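Local coordinates for ORF131 protein (Ralstonia metallidurans, PDB 2WTP) that binds copper, apparently changes conformation on doing so, and is probably part of the heavy-metal resistance of its host, at residues R46-Y51 with G106-D111; A60-D65 with S77-A82; V98-V103 with R119-R124. All coordinates share one frame; numbering follows the deposited sequence. Where two conformers were deposited one is given.

Contacts 2 and 3 are strand pairings held by backbone hydrogen bonds, parallel in contact 2 and antiparallel in contact 3. Contact 1 instead sets the last part of helix 37-49 against the short helix 105-108 by van der Waals packing, without a hydrogen bond between the segments. Each has a buried part: Ala48 and Leu108 in contact 1, Arg62, Glu79, Val81 and Ala82 in contact 2, Val103, Val120 and Ile122 in contact 3, which also has exposed ends. Contact 2 carries a salt bridge at the subunit interface; contacts 1 and 3 lie beside different copper ions. Tyr51 packs on Ile122, joining contacts 1 and 3, and Ser77 probably hydrogen-bonds Asp123 O, joining 2 and 3.

Contact 1 of 3, residues R46-Y51 with G106-D111; sequences RHATLY and GLLMPD
Ala48 and Leu108 form the centre of this helix-to-helix contact, their CA atoms 5.0 Å apart. The apolar part comes first. CB of Ala48 points at the other segment and meets the methyl CD2 of Leu108 at 3.6 Å, and the same methyl lies 4.2 Å from CB of Tyr51, so one branch of Leu108 serves two residues spaced three apart. CB of Ala48 also rests 3.4 Å from the carbonyl O of Leu107. A methyl is all that this position carries, and it lets the two backbones come close.

Aromatic contacts form the second group. CD1 of Leu107 approaches the CD2 atom of the His47 imidazole at 3.6 Å. CG of His47 lies anti to the backbone N (chi1 -179°), on the side of Leu107, and the second torsion turns the ring so that CD2 meets the methyl. One face of the imidazole takes CE2 of Tyr51, 3.6 Å above the ring plane and displaced toward the rim, while the carbonyl O of His47 lies in plane at the edge of the Tyr51 ring. The imidazole is therefore braced by a leucine methyl and by the tyrosine from its own segment.

Within 46-51, Leu50 N reaches His47 O and Tyr51 N reaches Ala48 O at 2.9 Å, each bond going back three residues. Tyr51 is fastened further by its carbonyl, which accepts from Trp92 NE1, and Leu108 continues onto Trp92, Phe94 and Val103.

A copper ion sits about 2 Å from the nearest side-chain atom of His47, a coordination distance. The arrangement is thus a small apolar helix-helix junction over the strands, with a copper-bound histidine beside it.

Contact 2 of 3, residues A60-D65 with S77-A82; sequences ASRIID and SGETVA
OE2 of Glu79 is gripped from two sides of the subunit interface. Within the chain, Arg62 meets it side-on with two nitrogens, NE at 2.9 Å and NH2 at 3.1 Å, both on the syn side and from the same face of the carboxylate. The two flat groups are nearly coplanar (10° apart), although the side chains cross at about a right angle, and a long, weak bond from NH2 to OE1 adds little. The Tyr72 hydroxyl of the second subunit also bonds to OE2, while NH2 of Arg62 has a further acceptor in Asn74 O. With so many partners the salt bridge is fixed in position, and the arginine should favour a charged carboxylate.

CD1 of Ile64 lies over one face of the guanidinium, 3.6 Å above its plane, and the same methyl packs against CG1 of Val81. Ala60 and Ala82 touch through their CB atoms at 3.7 Å, with CG1 of Ile63 close to Ala82 as well.

The backbones pair in parallel around Ala82, whose N donates to Arg62 O and whose O accepts from Ile64 N at 2.7 Å. Nearer the start of both segments the pattern breaks: Thr80 O takes Ser61 N at 3.0 Å, whereas Arg62 N stays 4.3 Å from that oxygen. A water joins Ser61 OG to Thr80 N, and Ser61 OG also bonds to Tyr72 OH of the second subunit.

Strand 63-65 is outermost, within this chain, in its four-stranded sheet, and Lys67 NZ of the second subunit bonds Ile63 O. It runs parallel to strand 80-85, which has strand 88-94 antiparallel on its other side. Strand 72-76 of the other sheet receives Arg62, Ile64 and Val81 through Val73 and Val75.

Contact 3 of 3, residues V98-V103 with R119-R124; sequences VRDTSV and RVYIDR. With MG (magnesium ion), chain F; CU (copper (II) ion), chain O.
Thr101 and Ile122 exchange two backbone hydrogen bonds, Ile122 N to Thr101 O being the shorter at 2.7 Å, and Val103 and Val120 repeat the exchange two residues on. Between these antiparallel hydrogen-bonded pairs lies the non-hydrogen-bonded pair of Ser102 and Tyr121. The tight part is the face bearing Val103, Val120 and Ile122: CG1 of Val103 comes within 4.0 Å of CD1 of Ile122, and Phe94, Leu108 and Tyr51 continue this apolar layer.

The opposite face is polar. Arg119 folds back, bent at chi3 (-82°), and its NH2 donates an almost straight bond of 2.9 Å to Ser102 OG, which lies in the guanidinium plane. Tyr121 gives its hydroxyl proton to OD2 of Asp100 at 2.8 Å, the carboxylate turned steeply to the ring (77°).

Looser is the exposed end with Val98, Arg99 and Arg124, where the modelled conformer of Arg124, one of two, runs its CD past Val98 O at 3.2 Å.

The metal end is hydrated but well held. OD1 of Asp100 accepts Arg124 N from the anti side, 32° out of the carboxylate plane, and a water of the magnesium shell donates to it at 2.6 Å; another shell water donates to OD2. Asp100 is thus a second-shell residue of the magnesium, held by the hydroxyl of Tyr121 and the N of Arg124. Asp123 beside it makes the direct bonds: OD1 to magnesium and OD2 to copper, each 2.1 Å. Asp123 of the second subunit binds that copper too, and a Tris molecule, probably from the crystallisation liquor, bonds OD2.

The whole is a central strand, 119-123, between parallel strand 72-76 and antiparallel strand 101-104, ending, in this crystal, in a carboxylate-bridged magnesium-copper site where the two subunits meet.

Contact 1 of 3, residues R46-Y51 with G106-D111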
loop_
_atom_site.group_PDB
_atom_site.type_symbol
_atom_site.label_atom_id
_atom_site.label_comp_id
_atom_site.label_asym_id
_atom_site.label_seq_id
_atom_site.Cartn_x
_atom_site.Cartn_y
_atom_site.Cartn_z
ATOM N N ARG A 46 -13.853 12.562 15.182
ATOM C CA ARG A 46 -14.582 11.404 15.667
ATOM C C ARG A 46 -14.581 10.267 14.650
ATOM O O ARG A 46 -14.345 9.092 14.958
ATOM C CB ARG A 46 -16.114 11.653 15.970
ATOM C CG ARG A 46 -16.446 12.172 17.278
ATOM C CD ARG A 46 -18.011 12.248 17.469
ATOM N NE ARG A 46 -18.595 10.940 17.559
ATOM C CZ ARG A 46 -18.567 10.133 18.631
ATOM N NH1 ARG A 46 -17.954 10.444 19.802
ATOM N NH2 ARG A 46 -19.074 8.893 18.477
ATOM N N HIS A 47 -14.850 10.612 13.370
ATOM C CA HIS A 47 -14.853 9.607 12.337
ATOM C C HIS A 47 -13.492 8.927 12.247
ATOM O O HIS A 47 -13.401 7.715 12.158
ATOM C CB HIS A 47 -15.197 10.282 10.954
ATOM C CG HIS A 47 -15.260 9.332 9.783
ATOM N ND1 HIS A 47 -16.324 8.476 9.561
ATOM C CD2 HIS A 47 -14.416 9.141 8.740
ATOM C CE1 HIS A 47 -16.118 7.780 8.456
ATOM N NE2 HIS A 47 -14.983 8.189 7.913
ATOM N N ALA A 48 -12.434 9.760 12.228
ATOM C CA ALA A 48 -11.108 9.130 12.150
ATOM C C ALA A 48 -10.840 8.180 13.315
ATOM O O ALA A 48 -10.110 7.170 13.046
ATOM C CB ALA A 48 -10.006 10.315 12.169
ATOM N N THR A 49 -11.294 8.468 14.526
ATOM C CA THR A 49 -11.032 7.621 15.674
ATOM C C THR A 49 -11.629 6.232 15.457
ATOM O O THR A 49 -11.088 5.261 16.068
ATOM C CB THR A 49 -11.632 8.346 16.890
ATOM O OG1 THR A 49 -10.894 9.598 17.004
ATOM C CG2 THR A 49 -11.448 7.565 18.210
ATOM N N LEU A 50 -12.634 6.054 14.601
ATOM C CA LEU A 50 -13.136 4.710 14.302
ATOM C C LEU A 50 -12.169 3.902 13.518
ATOM O O LEU A 50 -12.369 2.683 13.399
ATOM C CB LEU A 50 -14.443 4.789 13.505
ATOM C CG LEU A 50 -15.508 5.491 14.354
ATOM C CD1 LEU A 50 -16.746 5.750 13.370
ATOM C CD2 LEU A 50 -15.927 4.728 15.618
ATOM N N TYR A 51 -11.106 4.474 12.995
ATOM C CA TYR A 51 -10.176 3.778 12.138
ATOM C C TYR A 51 -8.802 3.607 12.672
ATOM O O TYR A 51 -7.833 3.166 11.991
ATOM C CB TYR A 51 -10.136 4.503 10.723
ATOM C CG TYR A 51 -11.444 4.323 9.972
ATOM C CD1 TYR A 51 -11.671 3.200 9.188
ATOM C CD2 TYR A 51 -12.472 5.259 10.119
ATOM C CE1 TYR A 51 -12.871 2.998 8.472
ATOM C CE2 TYR A 51 -13.699 5.038 9.426
ATOM C CZ TYR A 51 -13.864 3.908 8.644
ATOM O OH TYR A 51 -15.091 3.664 7.954
ATOM N N GLY A 106 -7.470 12.135 4.292
ATOM C CA GLY A 106 -7.668 13.551 4.661
ATOM C C GLY A 106 -8.514 13.725 5.920
ATOM O O GLY A 106 -8.503 14.832 6.490
ATOM N N LEU A 107 -9.242 12.699 6.319
ATOM C CA LEU A 107 -10.008 12.742 7.577
ATOM C C LEU A 107 -9.144 12.272 8.733
ATOM O O LEU A 107 -9.286 12.757 9.849
ATOM C CB LEU A 107 -11.280 11.875 7.488
ATOM C CG LEU A 107 -12.117 12.455 6.355
ATOM C CD1 LEU A 107 -13.428 11.604 6.254
ATOM C CD2 LEU A 107 -12.554 13.941 6.598
ATOM N N LEU A 108 -8.219 11.356 8.485
ATOM C CA LEU A 108 -7.234 10.956 9.504
ATOM C C LEU A 108 -6.227 12.032 9.810
ATOM O O LEU A 108 -5.793 12.214 10.963
ATOM C CB LEU A 108 -6.444 9.693 9.078
ATOM C CG LEU A 108 -7.314 8.490 8.675
ATOM C CD1 LEU A 108 -6.406 7.320 8.454
ATOM C CD2 LEU A 108 -8.490 8.193 9.625
ATOM N N MET A 109 -5.739 12.717 8.771
ATOM C CA MET A 109 -4.608 13.667 8.939
ATOM C C MET A 109 -4.833 14.946 8.088
ATOM O O MET A 109 -4.229 15.141 7.020
ATOM C CB MET A 109 -3.264 13.022 8.736
ATOM C CG MET A 109 -3.154 12.188 7.551
ATOM S SD MET A 109 -1.581 11.158 7.703
ATOM C CE MET A 109 -1.808 9.933 8.963
ATOM N N PRO A 110 -5.809 15.748 8.519
ATOM C CA PRO A 110 -6.164 16.942 7.758
ATOM C C PRO A 110 -5.004 17.939 7.639
ATOM O O PRO A 110 -5.033 18.715 6.684
ATOM C CB PRO A 110 -7.326 17.533 8.567
ATOM C CG PRO A 110 -7.293 16.897 9.853
ATOM C CD PRO A 110 -6.648 15.514 9.700
ATOM N N ASP A 111 -4.019 17.845 8.516
ATOM C CA ASP A 111 -2.925 18.795 8.406
ATOM C C ASP A 111 -1.798 18.334 7.520
ATOM O O ASP A 111 -0.780 19.048 7.376
ATOM C CB ASP A 111 -2.404 19.142 9.811
ATOM C CG ASP A 111 -3.418 19.978 10.606
ATOM O OD1 ASP A 111 -4.286 20.680 9.971
ATOM O OD2 ASP A 111 -3.360 19.926 11.869
#

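Contact 2 of 3, residues A60-D65 with S77-A82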
loop_
_atom_site.group_PDB
_atom_site.type_symbol
_atom_site.label_atom_id
_atom_site.label_comp_id
_atom_site.label_asym_id
_atom_site.label_seq_id
_atom_site.Cartn_x
_atom_site.Cartn_y
_atom_site.Cartn_z
ATOM N N ALA A 60 6.677 3.620 13.036
ATOM C CA ALA A 60 6.132 3.195 11.739
ATOM C C ALA A 60 7.061 2.222 11.053
ATOM O O ALA A 60 8.283 2.358 11.084
ATOM C CB ALA A 60 5.971 4.460 10.867
ATOM N N SER A 61 6.447 1.291 10.308
ATOM C CA SER A 61 7.219 0.263 9.615
ATOM C C SER A 61 7.516 0.688 8.177
ATOM O O SER A 61 8.315 0.041 7.504
ATOM C CB SER A 61 6.502 -1.079 9.553
ATOM O OG SER A 61 5.161 -0.945 9.246
ATOM N N ARG A 62 6.908 1.755 7.669
ATOM C CA ARG A 62 7.251 2.318 6.347
ATOM C C ARG A 62 6.766 3.777 6.271
ATOM O O ARG A 62 5.917 4.144 7.102
ATOM C CB ARG A 62 6.674 1.529 5.195
ATOM C CG ARG A 62 5.128 1.437 5.263
ATOM C CD ARG A 62 4.511 0.789 3.952
ATOM N NE ARG A 62 3.138 0.378 4.238
ATOM C CZ ARG A 62 2.255 0.159 3.289
ATOM N NH1 ARG A 62 2.520 0.451 2.040
ATOM N NH2 ARG A 62 1.088 -0.346 3.653
ATOM N N ILE A 63 7.271 4.522 5.311
ATOM C CA ILE A 63 6.789 5.914 5.084
ATOM C C ILE A 63 6.248 5.900 3.667
ATOM O O ILE A 63 6.946 5.474 2.670
ATOM C CB ILE A 63 7.964 6.886 5.141
ATOM C CG1 ILE A 63 8.531 6.903 6.513
ATOM C CG2 ILE A 63 7.484 8.292 4.834
ATOM C CD1 ILE A 63 9.866 7.699 6.632
ATOM N N ILE A 64 4.966 6.307 3.520
ATOM C CA ILE A 64 4.322 6.331 2.180
ATOM C C ILE A 64 4.338 7.816 1.756
ATOM O O ILE A 64 3.859 8.696 2.472
ATOM C CB ILE A 64 2.866 5.848 2.304
ATOM C CG1 ILE A 64 2.857 4.344 2.609
ATOM C CG2 ILE A 64 2.152 6.045 0.940
ATOM C CD1 ILE A 64 1.472 3.785 2.793
ATOM N N ASP A 65 4.917 8.106 0.588
ATOM C CA ASP A 65 4.891 9.452 0.026
ATOM C C ASP A 65 3.479 9.739 -0.552
ATOM O O ASP A 65 2.926 8.975 -1.331
ATOM C CB ASP A 65 5.941 9.510 -1.129
ATOM C CG ASP A 65 6.384 10.918 -1.462
ATOM O OD1 ASP A 65 5.979 11.863 -0.764
ATOM O OD2 ASP A 65 7.149 11.076 -2.439
ATOM N N SER A 77 -4.790 -4.102 9.084
ATOM C CA SER A 77 -5.273 -3.809 10.479
ATOM C C SER A 77 -4.061 -3.825 11.406
ATOM O O SER A 77 -3.237 -4.761 11.386
ATOM C CB SER A 77 -6.198 -4.914 10.916
ATOM O OG SER A 77 -7.522 -4.747 10.410
ATOM N N GLY A 78 -3.955 -2.839 12.298
ATOM C CA GLY A 78 -2.851 -2.800 13.247
ATOM C C GLY A 78 -1.548 -2.243 12.746
ATOM O O GLY A 78 -0.617 -2.091 13.499
ATOM N N GLU A 79 -1.458 -2.019 11.433
ATOM C CA GLU A 79 -0.152 -1.497 10.919
ATOM C C GLU A 79 0.096 -0.074 11.316
ATOM O O GLU A 79 -0.904 0.730 11.378
ATOM C CB GLU A 79 -0.217 -1.581 9.392
ATOM C CG GLU A 79 1.165 -1.408 8.632
ATOM C CD GLU A 79 1.060 -1.481 7.078
ATOM O OE1 GLU A 79 0.015 -1.769 6.557
ATOM O OE2 GLU A 79 2.090 -1.168 6.435
ATOM N N THR A 80 1.334 0.309 11.608
ATOM C CA THR A 80 1.668 1.688 11.915
ATOM C C THR A 80 2.456 2.200 10.709
ATOM O O THR A 80 3.496 1.681 10.339
ATOM C CB THR A 80 2.525 1.857 13.186
ATOM O OG1 THR A 80 1.771 1.342 14.293
ATOM C CG2 THR A 80 2.804 3.351 13.438
ATOM N N VAL A 81 1.901 3.226 10.065
ATOM C CA VAL A 81 2.396 3.751 8.759
ATOM C C VAL A 81 2.589 5.209 8.897
ATOM O O VAL A 81 1.706 5.924 9.480
ATOM C CB VAL A 81 1.320 3.491 7.642
ATOM C CG1 VAL A 81 1.833 4.012 6.328
ATOM C CG2 VAL A 81 1.039 1.971 7.510
ATOM N N ALA A 82 3.689 5.709 8.367
ATOM C CA ALA A 82 3.879 7.156 8.313
ATOM C C ALA A 82 3.632 7.644 6.915
ATOM O O ALA A 82 3.850 6.895 5.911
ATOM C CB ALA A 82 5.344 7.487 8.750
HETATM O O HOH W 1 3.474 -1.700 11.438
#

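Contact 3 of 3, residues V98-V103 with R119-R124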
loop_
_atom_site.group_PDB
_atom_site.type_symbol
_atom_site.label_atom_id
_atom_site.label_comp_id
_atom_site.label_asym_id
_atom_site.label_seq_id
_atom_site.Cartn_x
_atom_site.Cartn_y
_atom_site.Cartn_z
ATOM N N VAL A 98 -13.118 -5.717 11.530
ATOM C CA VAL A 98 -13.732 -7.035 11.365
ATOM C C VAL A 98 -13.853 -7.491 9.894
ATOM O O VAL A 98 -13.846 -8.652 9.596
ATOM C CB VAL A 98 -15.119 -7.007 12.102
ATOM C CG1 VAL A 98 -16.133 -6.051 11.343
ATOM C CG2 VAL A 98 -15.631 -8.419 12.276
ATOM N N ARG A 99 -13.963 -6.485 9.018
ATOM C CA ARG A 99 -14.008 -6.719 7.592
ATOM C C ARG A 99 -13.175 -5.650 6.935
ATOM O O ARG A 99 -12.888 -4.578 7.523
ATOM C CB ARG A 99 -15.437 -6.674 7.026
ATOM C CG ARG A 99 -16.091 -5.438 7.240
ATOM C CD ARG A 99 -17.578 -5.455 6.681
ATOM N NE ARG A 99 -18.441 -6.422 7.360
ATOM C CZ ARG A 99 -19.129 -6.153 8.474
ATOM N NH1 ARG A 99 -19.046 -4.953 9.035
ATOM N NH2 ARG A 99 -19.874 -7.084 9.046
ATOM N N ASP A 100 -12.799 -5.890 5.678
ATOM C CA ASP A 100 -12.071 -4.837 4.936
ATOM C C ASP A 100 -12.868 -3.541 4.894
ATOM O O ASP A 100 -14.165 -3.587 4.776
ATOM C CB ASP A 100 -11.864 -5.232 3.465
ATOM C CG ASP A 100 -10.986 -6.419 3.282
ATOM O OD1 ASP A 100 -10.468 -7.090 4.216
ATOM O OD2 ASP A 100 -10.663 -6.721 2.114
ATOM N N THR A 101 -12.188 -2.411 5.048
ATOM C CA THR A 101 -12.908 -1.152 5.016
ATOM C C THR A 101 -11.962 -0.075 4.522
ATOM O O THR A 101 -10.747 -0.281 4.525
ATOM C CB THR A 101 -13.445 -0.883 6.428
ATOM O OG1 THR A 101 -14.272 0.261 6.459
ATOM C CG2 THR A 101 -12.319 -0.568 7.428
ATOM N N SER A 102 -12.454 1.035 4.103
ATOM C CA SER A 102 -11.598 2.112 3.745
ATOM C C SER A 102 -11.942 3.432 4.401
ATOM O O SER A 102 -13.075 3.619 4.930
ATOM C CB SER A 102 -11.610 2.325 2.213
ATOM O OG SER A 102 -12.833 2.942 1.737
ATOM N N VAL A 103 -10.968 4.358 4.419
ATOM C CA VAL A 103 -11.221 5.697 4.958
ATOM C C VAL A 103 -10.443 6.711 4.179
ATOM O O VAL A 103 -9.338 6.384 3.693
ATOM C CB VAL A 103 -10.900 5.710 6.505
ATOM C CG1 VAL A 103 -9.435 5.408 6.786
ATOM C CG2 VAL A 103 -11.321 7.081 7.115
ATOM N N ARG A 119 -7.514 7.372 -0.561
ATOM C CA ARG A 119 -8.306 6.422 0.236
ATOM C C ARG A 119 -7.389 5.355 0.766
ATOM O O ARG A 119 -6.552 4.818 0.037
ATOM C CB ARG A 119 -9.403 5.853 -0.617
ATOM C CG ARG A 119 -10.438 5.171 0.258
ATOM C CD ARG A 119 -11.866 5.187 -0.330
ATOM N NE ARG A 119 -12.427 6.451 -0.017
ATOM C CZ ARG A 119 -13.100 6.716 1.123
ATOM N NH1 ARG A 119 -13.459 7.974 1.291
ATOM N NH2 ARG A 119 -13.348 5.804 2.050
ATOM N N VAL A 120 -7.478 5.088 2.059
ATOM C CA VAL A 120 -6.698 3.972 2.644
ATOM C C VAL A 120 -7.581 2.745 2.747
ATOM O O VAL A 120 -8.648 2.785 3.361
ATOM C CB VAL A 120 -6.264 4.352 4.061
ATOM C CG1 VAL A 120 -5.334 3.231 4.618
ATOM C CG2 VAL A 120 -5.471 5.675 3.976
ATOM N N TYR A 121 -7.172 1.646 2.106
ATOM C CA TYR A 121 -7.911 0.381 2.167
ATOM C C TYR A 121 -7.302 -0.422 3.305
ATOM O O TYR A 121 -6.119 -0.792 3.207
ATOM C CB TYR A 121 -7.711 -0.306 0.806
ATOM C CG TYR A 121 -8.607 -1.496 0.656
ATOM C CD1 TYR A 121 -9.695 -1.448 -0.205
ATOM C CD2 TYR A 121 -8.332 -2.688 1.354
ATOM C CE1 TYR A 121 -10.528 -2.541 -0.328
ATOM C CE2 TYR A 121 -9.194 -3.859 1.198
ATOM C CZ TYR A 121 -10.300 -3.678 0.360
ATOM O OH TYR A 121 -11.110 -4.789 0.191
ATOM N N ILE A 122 -8.073 -0.760 4.307
ATOM C CA ILE A 122 -7.600 -1.433 5.534
ATOM C C ILE A 122 -8.067 -2.893 5.473
ATOM O O ILE A 122 -9.259 -3.195 5.407
ATOM C CB ILE A 122 -8.161 -0.764 6.849
ATOM C CG1 ILE A 122 -7.785 0.733 6.859
ATOM C CG2 ILE A 122 -7.488 -1.523 7.978
ATOM C CD1 ILE A 122 -8.699 1.575 7.824
ATOM N N ASP A 123 -7.129 -3.834 5.388
ATOM C CA ASP A 123 -7.480 -5.238 5.356
ATOM C C ASP A 123 -7.952 -5.708 6.728
ATOM O O ASP A 123 -7.552 -5.208 7.774
ATOM C CB ASP A 123 -6.197 -5.974 5.036
ATOM C CG ASP A 123 -6.362 -7.449 4.860
ATOM O OD1 ASP A 123 -7.313 -7.863 4.203
ATOM O OD2 ASP A 123 -5.461 -8.165 5.273
ATOM N N ARG A 124 -8.866 -6.673 6.704
ATOM C CA ARG A 124 -9.486 -7.327 7.872
ATOM C C ARG A 124 -8.424 -7.822 8.818
ATOM O O ARG A 124 -7.370 -8.336 8.395
ATOM C CB ARG A 124 -10.368 -8.463 7.318
ATOM C CG ARG A 124 -10.906 -9.429 8.309
ATOM C CD ARG A 124 -11.941 -10.300 7.623
ATOM N NE ARG A 124 -12.032 -11.614 8.239
ATOM C CZ ARG A 124 -11.872 -11.823 9.537
ATOM N NH1 ARG A 124 -11.640 -10.786 10.343
ATOM N NH2 ARG A 124 -11.969 -13.054 10.031
HETATM MG MG MG F . -7.746 -9.226 2.604
HETATM CU CU CU O . -5.646 -10.215 4.895
HETATM O O HOH W 2 -9.612 -9.427 3.358
HETATM O O HOH W 3 -8.175 -7.598 1.529
HETATM O O HOH W 4 -9.902 -8.659 1.374
HETATM O O HOH W 5 -7.484 -11.332 3.245
HETATM O O HOH W 6 -7.915 -10.238 0.645
#